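Local coordinates for protein 1,4-dihydroxy-2-naphthoyl-CoA hydrolase (Prochlorococcus marinus, PDB 2HX5) that probably hydrolyses 1,4-dihydroxy-2-naphthoyl-CoA to 1,4-dihydroxy-2-naphthoate and CoA, a step on the way to phylloquinone (vitamin K1), at residues P63-P68 and H129-P134; I69-A74 and L117-A122; E89-R94 and H103-C108. One frame throughout, in Å; residues are numbered along the deposited sequence.

Interaction 1. Residues P63-P68 and H129-P134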
# COMPACT_ATOMS: atom_id res chain seq x y z
N PRO A 63 -17.73 -13.17 11.46
CA PRO A 63 -18.45 -13.87 10.42
C PRO A 63 -17.93 -15.31 10.21
O PRO A 63 -16.71 -15.55 10.21
CB PRO A 63 -18.20 -13.00 9.20
CG PRO A 63 -18.00 -11.62 9.77
CD PRO A 63 -17.23 -11.85 11.04
N GLU A 64 -18.86 -16.22 10.00
CA GLU A 64 -18.54 -17.63 9.98
C GLU A 64 -17.96 -18.12 8.66
O GLU A 64 -17.27 -19.11 8.64
CB GLU A 64 -19.76 -18.38 10.39
CG GLU A 64 -19.99 -18.03 11.91
CD GLU A 64 -21.44 -18.00 12.35
OE1 GLU A 64 -22.19 -17.12 11.87
OE2 GLU A 64 -21.81 -18.82 13.21
N VAL A 65 -18.25 -17.39 7.58
CA VAL A 65 -17.85 -17.78 6.20
C VAL A 65 -16.81 -16.79 5.70
O VAL A 65 -17.05 -15.57 5.81
CB VAL A 65 -19.07 -17.80 5.23
CG1 VAL A 65 -18.63 -18.09 3.81
CG2 VAL A 65 -20.08 -18.85 5.69
N ALA A 66 -15.65 -17.30 5.27
CA ALA A 66 -14.59 -16.51 4.65
C ALA A 66 -14.81 -16.59 3.14
O ALA A 66 -15.37 -17.53 2.63
CB ALA A 66 -13.20 -17.08 4.98
N LEU A 67 -14.40 -15.55 2.43
CA LEU A 67 -14.57 -15.45 0.95
C LEU A 67 -13.19 -15.21 0.30
O LEU A 67 -12.97 -14.18 -0.40
CB LEU A 67 -15.54 -14.33 0.61
CG LEU A 67 -16.95 -14.40 1.15
CD1 LEU A 67 -17.75 -13.15 0.86
CD2 LEU A 67 -17.70 -15.59 0.56
N PRO A 68 -12.25 -16.12 0.52
CA PRO A 68 -10.91 -15.91 -0.05
C PRO A 68 -10.93 -15.81 -1.58
O PRO A 68 -11.66 -16.49 -2.28
CB PRO A 68 -10.13 -17.15 0.35
CG PRO A 68 -11.19 -18.19 0.61
CD PRO A 68 -12.30 -17.40 1.25
N HIS A 129 -13.18 -25.64 5.01
CA HIS A 129 -13.93 -26.49 4.06
C HIS A 129 -14.82 -25.58 3.24
O HIS A 129 -15.39 -24.62 3.75
CB HIS A 129 -14.85 -27.51 4.75
CG HIS A 129 -14.15 -28.64 5.44
ND1 HIS A 129 -14.70 -29.91 5.51
CD2 HIS A 129 -13.01 -28.70 6.19
CE1 HIS A 129 -13.92 -30.70 6.22
NE2 HIS A 129 -12.90 -29.99 6.67
N ARG A 130 -15.02 -25.95 1.97
CA ARG A 130 -15.93 -25.25 1.12
C ARG A 130 -17.31 -25.26 1.70
O ARG A 130 -17.75 -26.28 2.23
CB ARG A 130 -15.96 -25.90 -0.27
CG ARG A 130 -14.72 -25.69 -1.04
CD ARG A 130 -14.58 -26.64 -2.26
NE ARG A 130 -13.36 -26.32 -3.03
CZ ARG A 130 -12.13 -26.67 -2.66
NH1 ARG A 130 -11.91 -27.34 -1.52
NH2 ARG A 130 -11.08 -26.33 -3.40
N CYS A 131 -18.03 -24.17 1.56
CA CYS A 131 -19.39 -24.09 2.09
C CYS A 131 -20.27 -23.23 1.21
O CYS A 131 -19.78 -22.62 0.26
CB CYS A 131 -19.37 -23.57 3.52
SG CYS A 131 -18.87 -21.85 3.70
N ALA A 132 -21.55 -23.13 1.54
CA ALA A 132 -22.42 -22.27 0.75
C ALA A 132 -22.12 -20.79 0.93
O ALA A 132 -21.67 -20.34 1.99
CB ALA A 132 -23.87 -22.54 1.10
N LEU A 133 -22.36 -20.01 -0.13
CA LEU A 133 -22.25 -18.55 -0.04
C LEU A 133 -23.14 -18.00 1.09
O LEU A 133 -24.25 -18.51 1.31
CB LEU A 133 -22.65 -17.91 -1.38
CG LEU A 133 -21.69 -18.16 -2.54
CD1 LEU A 133 -22.38 -17.79 -3.84
CD2 LEU A 133 -20.38 -17.42 -2.32
N PRO A 134 -22.67 -16.97 1.81
CA PRO A 134 -23.54 -16.33 2.80
C PRO A 134 -24.79 -15.78 2.16
O PRO A 134 -24.78 -15.32 1.04
CB PRO A 134 -22.70 -15.16 3.32
CG PRO A 134 -21.33 -15.47 3.02
CD PRO A 134 -21.38 -16.27 1.74
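Apolar packing alone joins 63-68 to 129-134; no hydrogen bond crosses between them, and the buried surface is a modest 203 Å². Val65 gives the largest share, followed by Pro134. With Val65 CG1 anti to the backbone N (chi1 176°), both methyls straddle the sulfur of Cys131: SG lies 3.8 Å from Val65 CG1 and equally far from Val65 CG2. The sulfur reaches this position from the crowded rotamer, between its own backbone N and carbonyl carbon (chi1 67°). Val65 CG1 also meets the pyrrolidine ring of Pro134, 3.8 Å from Pro134 CG, the two side chains crossing obliquely. A second apolar group forms around Leu67, whose CD2 approaches Pro134 CD tip to tip at 3.9 Å and stands 4.3 Å from Leu133 CD2. Pro134 is thus touched by both Val65 and Leu67. Both backbones also hydrogen-bond to strand 111-124: Ala66 with Ile123 and Cys131 with Ala122. The contact therefore sets the start of strand 65-76 against the loop that leaves strand 111-124, with Pro134 as N-cap residue of helix 135-143; Leu67 packs on Ile137 of that helix, and Leu133 on its Leu141.

Interaction 2. Residues I69-A74 and L117-A122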
# COMPACT_ATOMS: atom_id res chain seq x y z
N ILE A 69 -10.08 -14.93 -2.06
CA ILE A 69 -9.80 -14.80 -3.46
C ILE A 69 -8.89 -15.94 -3.89
O ILE A 69 -7.77 -16.08 -3.38
CB ILE A 69 -9.21 -13.39 -3.79
CG1 ILE A 69 -10.31 -12.35 -3.51
CG2 ILE A 69 -8.69 -13.29 -5.20
CD1 ILE A 69 -9.83 -10.89 -3.29
N ILE A 70 -9.34 -16.73 -4.87
CA ILE A 70 -8.55 -17.83 -5.37
C ILE A 70 -7.87 -17.52 -6.71
O ILE A 70 -6.94 -18.24 -7.10
CB ILE A 70 -9.38 -19.14 -5.47
CG1 ILE A 70 -10.65 -18.93 -6.27
CG2 ILE A 70 -9.70 -19.60 -4.05
CD1 ILE A 70 -11.32 -20.24 -6.79
N HIS A 71 -8.35 -16.51 -7.42
CA HIS A 71 -7.79 -16.11 -8.73
C HIS A 71 -8.15 -14.67 -8.97
O HIS A 71 -9.25 -14.23 -8.65
CB HIS A 71 -8.34 -16.98 -9.87
CG HIS A 71 -7.96 -16.50 -11.23
ND1 HIS A 71 -6.70 -16.72 -11.76
CD2 HIS A 71 -8.64 -15.81 -12.17
CE1 HIS A 71 -6.62 -16.15 -12.95
NE2 HIS A 71 -7.79 -15.60 -13.24
N CYS A 72 -7.23 -13.92 -9.55
CA CYS A 72 -7.57 -12.63 -10.09
C CYS A 72 -6.66 -12.28 -11.23
O CYS A 72 -5.59 -12.90 -11.42
CB CYS A 72 -7.50 -11.52 -9.07
SG CYS A 72 -5.82 -11.26 -8.33
N GLN A 73 -7.12 -11.38 -12.09
CA GLN A 73 -6.39 -10.97 -13.26
C GLN A 73 -6.85 -9.59 -13.70
O GLN A 73 -7.92 -9.12 -13.36
CB GLN A 73 -6.56 -11.97 -14.40
CG GLN A 73 -7.99 -12.20 -14.86
CD GLN A 73 -8.02 -13.14 -16.01
OE1 GLN A 73 -8.16 -14.38 -15.83
NE2 GLN A 73 -7.84 -12.61 -17.22
N ALA A 74 -6.01 -8.97 -14.50
CA ALA A 74 -6.31 -7.66 -15.07
C ALA A 74 -5.63 -7.45 -16.38
O ALA A 74 -4.51 -7.98 -16.60
CB ALA A 74 -5.94 -6.53 -14.16
N LEU A 117 -10.81 -9.12 -13.09
CA LEU A 117 -11.71 -10.20 -12.70
C LEU A 117 -11.18 -10.75 -11.39
O LEU A 117 -9.97 -11.02 -11.28
CB LEU A 117 -11.72 -11.29 -13.78
CG LEU A 117 -12.63 -12.45 -13.51
CD1 LEU A 117 -14.11 -12.07 -13.82
CD2 LEU A 117 -12.30 -13.67 -14.45
N ILE A 118 -12.02 -10.94 -10.38
CA ILE A 118 -11.67 -11.48 -9.08
C ILE A 118 -12.62 -12.62 -8.79
O ILE A 118 -13.84 -12.43 -8.85
CB ILE A 118 -11.75 -10.43 -7.97
CG1 ILE A 118 -10.76 -9.30 -8.22
CG2 ILE A 118 -11.42 -11.07 -6.60
CD1 ILE A 118 -10.72 -8.22 -7.11
N ARG A 119 -12.10 -13.81 -8.49
CA ARG A 119 -12.89 -14.99 -8.14
C ARG A 119 -12.70 -15.40 -6.71
O ARG A 119 -11.58 -15.51 -6.24
CB ARG A 119 -12.48 -16.14 -9.07
CG ARG A 119 -13.33 -17.38 -8.94
CD ARG A 119 -12.87 -18.51 -9.91
NE ARG A 119 -12.81 -18.02 -11.28
CZ ARG A 119 -11.78 -18.19 -12.14
NH1 ARG A 119 -10.72 -18.96 -11.87
NH2 ARG A 119 -11.81 -17.57 -13.31
N HIS A 120 -13.84 -15.62 -6.02
CA HIS A 120 -13.89 -15.98 -4.63
C HIS A 120 -14.46 -17.35 -4.40
O HIS A 120 -15.37 -17.76 -5.14
CB HIS A 120 -14.83 -15.01 -3.88
CG HIS A 120 -14.44 -13.56 -3.91
ND1 HIS A 120 -13.90 -12.91 -2.81
CD2 HIS A 120 -14.58 -12.63 -4.89
CE1 HIS A 120 -13.68 -11.63 -3.16
NE2 HIS A 120 -14.12 -11.44 -4.39
N LEU A 121 -14.00 -18.02 -3.35
CA LEU A 121 -14.58 -19.26 -2.90
C LEU A 121 -15.12 -19.01 -1.49
O LEU A 121 -14.41 -18.40 -0.66
CB LEU A 121 -13.47 -20.33 -2.86
CG LEU A 121 -13.70 -21.79 -2.62
CD1 LEU A 121 -14.81 -22.34 -3.53
CD2 LEU A 121 -12.36 -22.50 -2.89
N ALA A 122 -16.29 -19.56 -1.20
CA ALA A 122 -16.81 -19.53 0.18
C ALA A 122 -16.27 -20.74 0.95
O ALA A 122 -16.43 -21.88 0.50
CB ALA A 122 -18.35 -19.49 0.22
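Four backbone hydrogen bonds tie 69-74 to 117-122 as antiparallel neighbours, their short axes 4.6 Å apart. Gln73 and Leu117 form a reciprocal hydrogen-bonded pair, whereas Arg119 is faced by two residues: Ile70 N donates to Arg119 O at 2.9 Å, and Arg119 N donates to His71 O, also at 2.9 Å and nearly straight (174°). This is a classic beta bulge, shifting the register by one residue. On one face, Ile69 CG1 sits over the ring of His120, 3.9 Å from the ring centroid in a CH-pi contact, and touches Ile118 CG2 at 3.5 Å. On the other, the Arg119 guanidinium lies almost parallel to the His71 imidazole, planes 10° apart, with His71 CD2 over one guanidinium face, 3.8 Å from Arg119 NH1. Second-shell bonds fix these flat groups. His71 NE2 donates in its ring plane to a lone pair of Gln73 OE1 at 2.9 Å, while His71 ND1 bonds Asp75 of the second subunit; Arg119 NE bonds Gln101, and His120 ND1 bonds Leu67 O, its ring stacked with Phe100. Helix 29-45 packs on the Ile69-Cys72-Ile118 face, strand 99-108 flanks 111-124, and 71-74 pair antiparallel with a strand of the second subunit, continuing the hotdog-fold sheet across the interface.

Interaction 3. Residues E89-R94 and H103-C108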
# COMPACT_ATOMS: atom_id res chain seq x y z
N GLU A 89 -17.68 -0.11 -13.56
CA GLU A 89 -18.86 -0.92 -13.70
C GLU A 89 -18.57 -2.34 -13.26
O GLU A 89 -17.60 -2.96 -13.72
CB GLU A 89 -19.32 -0.96 -15.15
CG GLU A 89 -20.51 -1.89 -15.32
CD GLU A 89 -21.39 -1.60 -16.54
OE1 GLU A 89 -21.01 -0.72 -17.38
OE2 GLU A 89 -22.46 -2.26 -16.62
N LEU A 90 -19.37 -2.86 -12.35
CA LEU A 90 -19.18 -4.18 -11.78
C LEU A 90 -20.22 -5.13 -12.39
O LEU A 90 -21.42 -4.79 -12.53
CB LEU A 90 -19.40 -4.17 -10.25
CG LEU A 90 -18.24 -3.73 -9.37
CD1 LEU A 90 -17.80 -2.32 -9.75
CD2 LEU A 90 -18.63 -3.85 -7.93
N ARG A 91 -19.75 -6.32 -12.73
CA ARG A 91 -20.64 -7.37 -13.22
C ARG A 91 -20.34 -8.67 -12.46
O ARG A 91 -19.36 -9.35 -12.80
CB ARG A 91 -20.48 -7.57 -14.73
CG ARG A 91 -20.99 -6.39 -15.54
CD ARG A 91 -20.71 -6.56 -17.02
NE ARG A 91 -21.24 -5.52 -17.92
CZ ARG A 91 -20.56 -4.44 -18.33
NH1 ARG A 91 -19.31 -4.14 -17.88
NH2 ARG A 91 -21.16 -3.64 -19.21
N PRO A 92 -21.13 -8.96 -11.41
CA PRO A 92 -20.96 -10.19 -10.66
C PRO A 92 -21.57 -11.41 -11.35
O PRO A 92 -22.52 -11.26 -12.12
CB PRO A 92 -21.64 -9.88 -9.30
CG PRO A 92 -22.17 -8.46 -9.37
CD PRO A 92 -22.17 -8.08 -10.82
N GLU A 93 -21.03 -12.59 -11.07
CA GLU A 93 -21.54 -13.84 -11.62
C GLU A 93 -21.42 -14.90 -10.56
O GLU A 93 -20.33 -15.16 -10.07
CB GLU A 93 -20.74 -14.28 -12.85
CG GLU A 93 -21.26 -15.54 -13.52
CD GLU A 93 -20.41 -16.00 -14.76
OE1 GLU A 93 -19.61 -15.21 -15.30
OE2 GLU A 93 -20.59 -17.16 -15.22
N ARG A 94 -22.55 -15.51 -10.19
CA ARG A 94 -22.52 -16.72 -9.39
C ARG A 94 -21.94 -17.79 -10.29
O ARG A 94 -22.34 -17.91 -11.45
CB ARG A 94 -23.91 -17.10 -8.92
CG ARG A 94 -23.96 -18.23 -7.92
CD ARG A 94 -25.42 -18.65 -7.62
NE ARG A 94 -26.12 -17.75 -6.69
CZ ARG A 94 -27.05 -16.85 -7.02
NH1 ARG A 94 -27.44 -16.70 -8.29
NH2 ARG A 94 -27.62 -16.10 -6.07
N HIS A 103 -16.42 -9.04 -12.32
CA HIS A 103 -15.70 -8.37 -13.39
C HIS A 103 -15.82 -6.86 -13.14
O HIS A 103 -16.91 -6.35 -12.81
CB HIS A 103 -16.25 -8.76 -14.76
CG HIS A 103 -15.53 -8.17 -15.91
ND1 HIS A 103 -15.91 -6.97 -16.45
CD2 HIS A 103 -14.50 -8.64 -16.68
CE1 HIS A 103 -15.16 -6.71 -17.51
NE2 HIS A 103 -14.29 -7.71 -17.66
N PHE A 104 -14.72 -6.13 -13.33
CA PHE A 104 -14.64 -4.72 -13.09
C PHE A 104 -14.16 -4.07 -14.36
O PHE A 104 -13.08 -4.41 -14.87
CB PHE A 104 -13.61 -4.45 -11.99
CG PHE A 104 -13.89 -5.16 -10.68
CD1 PHE A 104 -13.48 -6.45 -10.44
CD2 PHE A 104 -14.58 -4.49 -9.67
CE1 PHE A 104 -13.73 -7.09 -9.24
CE2 PHE A 104 -14.81 -5.12 -8.49
CZ PHE A 104 -14.37 -6.42 -8.27
N GLU A 105 -14.90 -3.09 -14.87
CA GLU A 105 -14.47 -2.33 -16.05
C GLU A 105 -14.23 -0.87 -15.63
O GLU A 105 -15.11 -0.27 -14.99
CB GLU A 105 -15.56 -2.41 -17.10
CG GLU A 105 -15.31 -1.68 -18.31
CD GLU A 105 -16.52 -1.75 -19.26
OE1 GLU A 105 -16.98 -2.86 -19.56
OE2 GLU A 105 -17.01 -0.69 -19.66
N PHE A 106 -13.07 -0.30 -15.96
CA PHE A 106 -12.71 1.07 -15.58
C PHE A 106 -12.69 1.92 -16.81
O PHE A 106 -11.95 1.59 -17.77
CB PHE A 106 -11.30 1.08 -15.00
CG PHE A 106 -11.18 0.38 -13.68
CD1 PHE A 106 -11.05 -0.99 -13.65
CD2 PHE A 106 -11.18 1.09 -12.47
CE1 PHE A 106 -10.95 -1.66 -12.45
CE2 PHE A 106 -11.05 0.43 -11.25
CZ PHE A 106 -10.95 -0.96 -11.24
N ARG A 107 -13.52 2.97 -16.84
CA ARG A 107 -13.56 3.87 -17.98
C ARG A 107 -13.07 5.25 -17.56
O ARG A 107 -13.26 5.66 -16.42
CB ARG A 107 -14.99 4.01 -18.54
CG ARG A 107 -15.42 2.87 -19.45
CD ARG A 107 -16.83 3.05 -20.05
NE ARG A 107 -17.31 1.80 -20.65
CZ ARG A 107 -17.20 1.46 -21.93
NH1 ARG A 107 -16.66 2.29 -22.83
NH2 ARG A 107 -17.67 0.27 -22.33
N CYS A 108 -12.42 5.95 -18.47
CA CYS A 108 -12.05 7.33 -18.26
C CYS A 108 -12.31 8.01 -19.59
O CYS A 108 -11.86 7.51 -20.62
CB CYS A 108 -10.59 7.42 -17.92
SG CYS A 108 -10.06 9.10 -17.52
O HOH W 1 -17.88 -5.15 -15.67
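Strands 89-94 and 103-108, the arms of a hairpin, run antiparallel at 166° with axes 4.8 Å apart, Glu89 and Glu105 forming one hydrogen-bonded pair and Arg91 and His103 another, with four backbone hydrogen bonds in all. Between these two pairs the non-hydrogen-bonded pair Leu90 and Phe104 point the same way, side by side, with Leu90 CG 3.8 Å from Phe104 CD2; both pack on helix 29-45. The opposite face is charged. Arg91, extended from CG to NE, crosses Glu105 obliquely: its NH1 donates to Glu105 OE1 at 3.1 Å through a bent bond that meets the oxygen from above the carboxylate plane. Glu89 OE2 lies 3.2 Å from Arg91 NH2 over one guanidinium face, a purely electrostatic contact. A water in the guanidinium plane accepts from Arg91 NH1 at 2.8 Å, donates to Glu89 O and bonds His103 ND1 in the imidazole plane. Glu105 OE2 pairs with Arg107 NE at 2.7 Å, though the hydrogen bond is weak. Two carboxylates are thus interleaved with two guanidiniums; this probably offsets the repulsion between Glu89 OE1 and Glu105 OE2, 4.6 Å apart, and should help keep both glutamates ionised.

Overall arrangement
All three contacts reach the same antiparallel sheet, interaction 1 through one segment alone, and along the chain interaction 3 is nested within interaction 2, itself nested within interaction 1. Interactions 1 and 2 share strand 65-76; their centres are 14 Å apart, and Ala132 O packs 3.9 Å from Ala122 CB. Interactions 2 and 3, 13 Å apart between centres, meet where Ile118 CG1 packs on Phe104 CE1 at 3.8 Å. Interactions 1 and 3 do not touch; their centres lie 23 Å apart. A bound 2-ethoxyethanol, probably from crystallisation, approaches the side chains of Leu67 and Ile69 within about 4 Å. All three lie away from Asp20, the predicted active-site residue.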